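Local atomic coordinates of putative adenosine kinase (Schistosoma mansoni, PDB entry 3VAS), a protein that binds adenosine and, as an adenosine kinase of the ribokinase-like pfkB family, probably catalyses its ATP-dependent phosphorylation to AMP. Residues P217-I231 against E243-E255. Residues are numbered along the deposited sequence; the frame is centred on the assembly and turned at random.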
loop_
_atom_site.group_PDB
_atom_site.type_symbol
_atom_site.label_atom_id
_atom_site.label_comp_id
_atom_site.label_asym_id
_atom_site.label_seq_id
_atom_site.Cartn_x
_atom_site.Cartn_y
_atom_site.Cartn_z
ATOM N N PRO A 217 -10.549 -4.712 2.262
ATOM C CA PRO A 217 -11.392 -5.764 2.846
ATOM C C PRO A 217 -11.544 -7.013 1.967
ATOM O O PRO A 217 -11.549 -8.115 2.512
ATOM C CB PRO A 217 -12.746 -5.065 3.031
ATOM C CG PRO A 217 -12.395 -3.624 3.175
ATOM C CD PRO A 217 -11.246 -3.414 2.222
ATOM N N PHE A 218 -11.653 -6.858 0.650
ATOM C CA PHE A 218 -11.867 -8.020 -0.214
ATOM C C PHE A 218 -10.738 -9.053 -0.132
ATOM O O PHE A 218 -10.967 -10.246 -0.340
ATOM C CB PHE A 218 -12.180 -7.622 -1.673
ATOM C CG PHE A 218 -10.986 -7.138 -2.465
ATOM C CD1 PHE A 218 -10.142 -8.040 -3.106
ATOM C CD2 PHE A 218 -10.738 -5.781 -2.613
ATOM C CE1 PHE A 218 -9.048 -7.596 -3.854
ATOM C CE2 PHE A 218 -9.650 -5.327 -3.363
ATOM C CZ PHE A 218 -8.803 -6.237 -3.982
ATOM N N LEU A 219 -9.533 -8.595 0.192
ATOM C CA LEU A 219 -8.389 -9.495 0.326
ATOM C C LEU A 219 -8.548 -10.450 1.506
ATOM O O LEU A 219 -8.304 -11.648 1.376
ATOM C CB LEU A 219 -7.081 -8.708 0.445
ATOM C CG LEU A 219 -6.648 -7.975 -0.829
ATOM C CD1 LEU A 219 -5.544 -6.981 -0.516
ATOM C CD2 LEU A 219 -6.210 -8.959 -1.918
ATOM N N SER A 220 -8.955 -9.925 2.658
ATOM C CA SER A 220 -9.185 -10.780 3.819
ATOM C C SER A 220 -10.377 -11.713 3.623
ATOM O O SER A 220 -10.421 -12.794 4.201
ATOM C CB SER A 220 -9.380 -9.945 5.081
ATOM O OG SER A 220 -8.161 -9.325 5.446
ATOM N N GLN A 221 -11.338 -11.291 2.807
ATOM C CA GLN A 221 -12.550 -12.080 2.579
ATOM C C GLN A 221 -12.341 -13.191 1.551
ATOM O O GLN A 221 -12.735 -14.332 1.783
ATOM C CB GLN A 221 -13.710 -11.179 2.145
ATOM C CG GLN A 221 -14.091 -10.122 3.175
ATOM C CD GLN A 221 -15.049 -9.075 2.627
ATOM O OE1 GLN A 221 -15.025 -8.754 1.437
ATOM N NE2 GLN A 221 -15.899 -8.539 3.498
ATOM N N PHE A 222 -11.718 -12.859 0.422
ATOM C CA PHE A 222 -11.609 -13.807 -0.686
ATOM C C PHE A 222 -10.215 -14.391 -0.864
ATOM O O PHE A 222 -10.030 -15.353 -1.610
ATOM C CB PHE A 222 -12.091 -13.162 -1.986
ATOM C CG PHE A 222 -13.490 -12.632 -1.900
ATOM C CD1 PHE A 222 -14.571 -13.499 -1.877
ATOM C CD2 PHE A 222 -13.726 -11.267 -1.815
ATOM C CE1 PHE A 222 -15.865 -13.017 -1.783
ATOM C CE2 PHE A 222 -15.016 -10.777 -1.723
ATOM C CZ PHE A 222 -16.088 -11.653 -1.706
ATOM N N ASN A 223 -9.236 -13.807 -0.183
ATOM C CA ASN A 223 -7.872 -14.308 -0.243
ATOM C C ASN A 223 -7.322 -14.511 1.151
ATOM O O ASN A 223 -6.173 -14.168 1.439
ATOM C CB ASN A 223 -6.986 -13.351 -1.035
ATOM C CG ASN A 223 -7.450 -13.192 -2.465
ATOM O OD1 ASN A 223 -8.186 -12.260 -2.789
ATOM N ND2 ASN A 223 -7.039 -14.115 -3.329
ATOM N N THR A 224 -8.170 -15.064 2.011
ATOM C CA THR A 224 -7.859 -15.248 3.419
ATOM C C THR A 224 -6.594 -16.080 3.599
ATOM O O THR A 224 -5.726 -15.714 4.384
ATOM C CB THR A 224 -9.026 -15.935 4.157
ATOM O OG1 THR A 224 -10.270 -15.381 3.711
ATOM C CG2 THR A 224 -8.895 -15.750 5.652
ATOM N N LYS A 225 -6.499 -17.189 2.868
ATOM C CA LYS A 225 -5.332 -18.073 2.934
ATOM C C LYS A 225 -4.043 -17.295 2.689
ATOM O O LYS A 225 -3.090 -17.414 3.454
ATOM C CB LYS A 225 -5.477 -19.239 1.934
ATOM C CG LYS A 225 -4.295 -20.223 1.847
ATOM C CD LYS A 225 -3.219 -19.760 0.843
ATOM C CE LYS A 225 -2.733 -20.881 -0.070
ATOM N NZ LYS A 225 -3.573 -21.030 -1.285
ATOM N N GLU A 226 -4.021 -16.499 1.622
ATOM C CA GLU A 226 -2.828 -15.730 1.260
ATOM C C GLU A 226 -2.493 -14.640 2.285
ATOM O O GLU A 226 -1.318 -14.402 2.583
ATOM C CB GLU A 226 -2.972 -15.105 -0.134
ATOM C CG GLU A 226 -2.999 -16.102 -1.303
ATOM C CD GLU A 226 -4.414 -16.482 -1.726
ATOM O OE1 GLU A 226 -5.332 -16.414 -0.882
ATOM O OE2 GLU A 226 -4.611 -16.838 -2.906
ATOM N N VAL A 227 -3.517 -13.968 2.811
ATOM C CA VAL A 227 -3.290 -12.925 3.811
ATOM C C VAL A 227 -2.661 -13.523 5.069
ATOM O O VAL A 227 -1.677 -12.999 5.592
ATOM C CB VAL A 227 -4.591 -12.168 4.185
ATOM C CG1 VAL A 227 -4.347 -11.232 5.376
ATOM C CG2 VAL A 227 -5.132 -11.389 2.982
ATOM N N ASP A 228 -3.217 -14.633 5.540
ATOM C CA ASP A 228 -2.712 -15.259 6.755
ATOM C C ASP A 228 -1.323 -15.841 6.549
ATOM O O ASP A 228 -0.502 -15.842 7.466
ATOM C CB ASP A 228 -3.674 -16.332 7.268
ATOM C CG ASP A 228 -4.864 -15.741 7.997
ATOM O OD1 ASP A 228 -4.820 -14.537 8.338
ATOM O OD2 ASP A 228 -5.838 -16.485 8.237
ATOM N N GLU A 229 -1.054 -16.340 5.348
ATOM C CA GLU A 229 0.275 -16.857 5.071
ATOM C C GLU A 229 1.301 -15.724 5.091
ATOM O O GLU A 229 2.380 -15.868 5.666
ATOM C CB GLU A 229 0.328 -17.616 3.746
ATOM C CG GLU A 229 1.693 -18.232 3.483
ATOM C CD GLU A 229 1.678 -19.289 2.390
ATOM O OE1 GLU A 229 0.973 -19.106 1.374
ATOM O OE2 GLU A 229 2.381 -20.308 2.551
ATOM N N MET A 230 0.955 -14.598 4.470
ATOM C CA MET A 230 1.825 -13.425 4.469
ATOM C C MET A 230 2.089 -12.899 5.886
ATOM O O MET A 230 3.226 -12.587 6.234
ATOM C CB MET A 230 1.252 -12.319 3.580
ATOM C CG MET A 230 1.264 -12.653 2.091
ATOM S SD MET A 230 2.898 -13.134 1.496
ATOM C CE MET A 230 3.798 -11.623 1.745
ATOM N N ILE A 231 1.037 -12.809 6.695
ATOM C CA ILE A 231 1.184 -12.383 8.081
ATOM C C ILE A 231 2.228 -13.239 8.801
ATOM O O ILE A 231 3.018 -12.725 9.599
ATOM C CB ILE A 231 -0.166 -12.408 8.836
ATOM C CG1 ILE A 231 -1.104 -11.333 8.276
ATOM C CG2 ILE A 231 0.038 -12.187 10.323
ATOM C CD1 ILE A 231 -2.474 -11.313 8.923
ATOM N N GLU A 243 -10.704 -3.021 7.116
ATOM C CA GLU A 243 -9.942 -4.241 6.845
ATOM C C GLU A 243 -9.900 -5.152 8.070
ATOM O O GLU A 243 -9.993 -6.373 7.956
ATOM C CB GLU A 243 -8.517 -3.903 6.389
ATOM C CG GLU A 243 -8.456 -3.198 5.041
ATOM C CD GLU A 243 -7.264 -2.266 4.916
ATOM O OE1 GLU A 243 -6.351 -2.346 5.765
ATOM O OE2 GLU A 243 -7.245 -1.444 3.972
ATOM N N ALA A 244 -9.746 -4.547 9.241
ATOM C CA ALA A 244 -9.739 -5.294 10.487
ATOM C C ALA A 244 -11.106 -5.940 10.703
ATOM O O ALA A 244 -11.200 -7.094 11.123
ATOM C CB ALA A 244 -9.385 -4.375 11.654
ATOM N N GLU A 245 -12.160 -5.189 10.393
ATOM C CA GLU A 245 -13.530 -5.675 10.534
ATOM C C GLU A 245 -13.787 -6.871 9.615
ATOM O O GLU A 245 -14.334 -7.884 10.042
ATOM C CB GLU A 245 -14.526 -4.557 10.225
ATOM C CG GLU A 245 -15.863 -4.703 10.930
ATOM C CD GLU A 245 -15.901 -3.973 12.260
ATOM O OE1 GLU A 245 -15.467 -2.803 12.306
ATOM O OE2 GLU A 245 -16.363 -4.568 13.258
ATOM N N ALA A 246 -13.377 -6.757 8.357
ATOM C CA ALA A 246 -13.575 -7.841 7.405
ATOM C C ALA A 246 -12.723 -9.051 7.777
ATOM O O ALA A 246 -13.175 -10.188 7.675
ATOM C CB ALA A 246 -13.271 -7.378 5.995
ATOM N N TYR A 247 -11.491 -8.798 8.215
ATOM C CA TYR A 247 -10.602 -9.869 8.655
ATOM C C TYR A 247 -11.206 -10.597 9.849
ATOM O O TYR A 247 -11.226 -11.834 9.902
ATOM C CB TYR A 247 -9.235 -9.300 9.040
ATOM C CG TYR A 247 -8.213 -10.342 9.445
ATOM C CD1 TYR A 247 -7.251 -10.784 8.544
ATOM C CD2 TYR A 247 -8.198 -10.874 10.730
ATOM C CE1 TYR A 247 -6.312 -11.729 8.908
ATOM C CE2 TYR A 247 -7.263 -11.828 11.100
ATOM C CZ TYR A 247 -6.323 -12.249 10.186
ATOM O OH TYR A 247 -5.390 -13.193 10.548
ATOM N N GLY A 248 -11.691 -9.816 10.811
ATOM C CA GLY A 248 -12.265 -10.360 12.024
ATOM C C GLY A 248 -13.462 -11.247 11.754
ATOM O O GLY A 248 -13.550 -12.354 12.290
ATOM N N GLU A 249 -14.381 -10.764 10.923
ATOM C CA GLU A 249 -15.580 -11.529 10.592
ATOM C C GLU A 249 -15.234 -12.882 9.975
ATOM O O GLU A 249 -15.778 -13.916 10.373
ATOM C CB GLU A 249 -16.490 -10.748 9.645
ATOM C CG GLU A 249 -17.686 -11.566 9.174
ATOM C CD GLU A 249 -18.610 -10.801 8.249
ATOM O OE1 GLU A 249 -19.713 -11.316 7.959
ATOM O OE2 GLU A 249 -18.235 -9.694 7.809
ATOM N N VAL A 250 -14.323 -12.865 9.008
ATOM C CA VAL A 250 -13.898 -14.085 8.330
ATOM C C VAL A 250 -13.284 -15.090 9.311
ATOM O O VAL A 250 -13.343 -16.298 9.092
ATOM C CB VAL A 250 -12.918 -13.771 7.173
ATOM C CG1 VAL A 250 -12.397 -15.042 6.536
ATOM C CG2 VAL A 250 -13.608 -12.913 6.131
ATOM N N HIS A 251 -12.725 -14.592 10.411
ATOM C CA HIS A 251 -12.094 -15.467 11.397
ATOM C C HIS A 251 -12.976 -15.801 12.601
ATOM O O HIS A 251 -12.513 -16.410 13.563
ATOM C CB HIS A 251 -10.751 -14.890 11.858
ATOM C CG HIS A 251 -9.700 -14.903 10.793
ATOM N ND1 HIS A 251 -9.656 -13.969 9.780
ATOM C CD2 HIS A 251 -8.668 -15.749 10.571
ATOM C CE1 HIS A 251 -8.637 -14.233 8.985
ATOM N NE2 HIS A 251 -8.019 -15.307 9.442
ATOM N N GLY A 252 -14.244 -15.413 12.547
ATOM C CA GLY A 252 -15.159 -15.711 13.637
ATOM C C GLY A 252 -14.969 -14.858 14.883
ATOM O O GLY A 252 -15.497 -15.183 15.946
ATOM N N LEU A 253 -14.218 -13.765 14.760
ATOM C CA LEU A 253 -14.049 -12.829 15.866
ATOM C C LEU A 253 -15.276 -11.924 15.966
ATOM O O LEU A 253 -15.254 -10.768 15.528
ATOM C CB LEU A 253 -12.778 -12.000 15.675
ATOM C CG LEU A 253 -11.520 -12.832 15.408
ATOM C CD1 LEU A 253 -10.286 -11.949 15.236
ATOM C CD2 LEU A 253 -11.312 -13.849 16.517
ATOM N N LEU A 254 -16.342 -12.463 16.550
ATOM C CA LEU A 254 -17.647 -11.803 16.577
ATOM C C LEU A 254 -17.688 -10.515 17.405
ATOM O O LEU A 254 -18.128 -9.474 16.918
ATOM C CB LEU A 254 -18.721 -12.777 17.067
ATOM N N GLU A 255 -17.239 -10.588 18.654
ATOM C CA GLU A 255 -17.278 -9.435 19.548
ATOM C C GLU A 255 -15.936 -8.722 19.581
ATOM O O GLU A 255 -14.898 -9.350 19.365
ATOM C CB GLU A 255 -17.664 -9.868 20.963
HETATM O O HOH W 1 -15.645 -9.982 5.938
#
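The carboxylate of D228 is gripped by two aromatic side chains, one at each oxygen. Y247 OH donates to D228 OD1 at 2.6 Å, meeting it on the syn side but 30° out of the carboxylate plane. H251 NE2 donates to D228 OD2 at 2.8 Å, almost straight at 177°; the syn lone pair of D228 OD2 is used, and that oxygen lies in the imidazole plane. The imidazole is fixed from its other nitrogen too, since H251 ND1 donates to Y247 O at 2.7 Å, and CE1 of H251 lies 3.2 Å above the centre of the Y247 ring. Y247 reaches across as a knob among S220, V227, D228 and I231, its chi1 of -177° carrying CG away from the backbone N; S220 OG meets the ring edge, in plane, 3.5 Å from Y247 CD1. T224 and V250 meet tip to tip, while T224 OG1 donates back to S220 O. Helices 217-222 and 243-250 run nearly parallel with axes 8.1 Å apart, and where they lie side by side A246 CB packs 3.8 Å from P217 CB. Beside this packing, one water accepts from Q221 NE2 and donates to A246 O and E249 OE2. Y264 of helix 257-267 also packs on H251. The contact thus joins neighbouring helices of the ribokinase-like domain, and the paired donors would probably favour an ionised D228, its negative charge shared by two oxygens that each accept a bond.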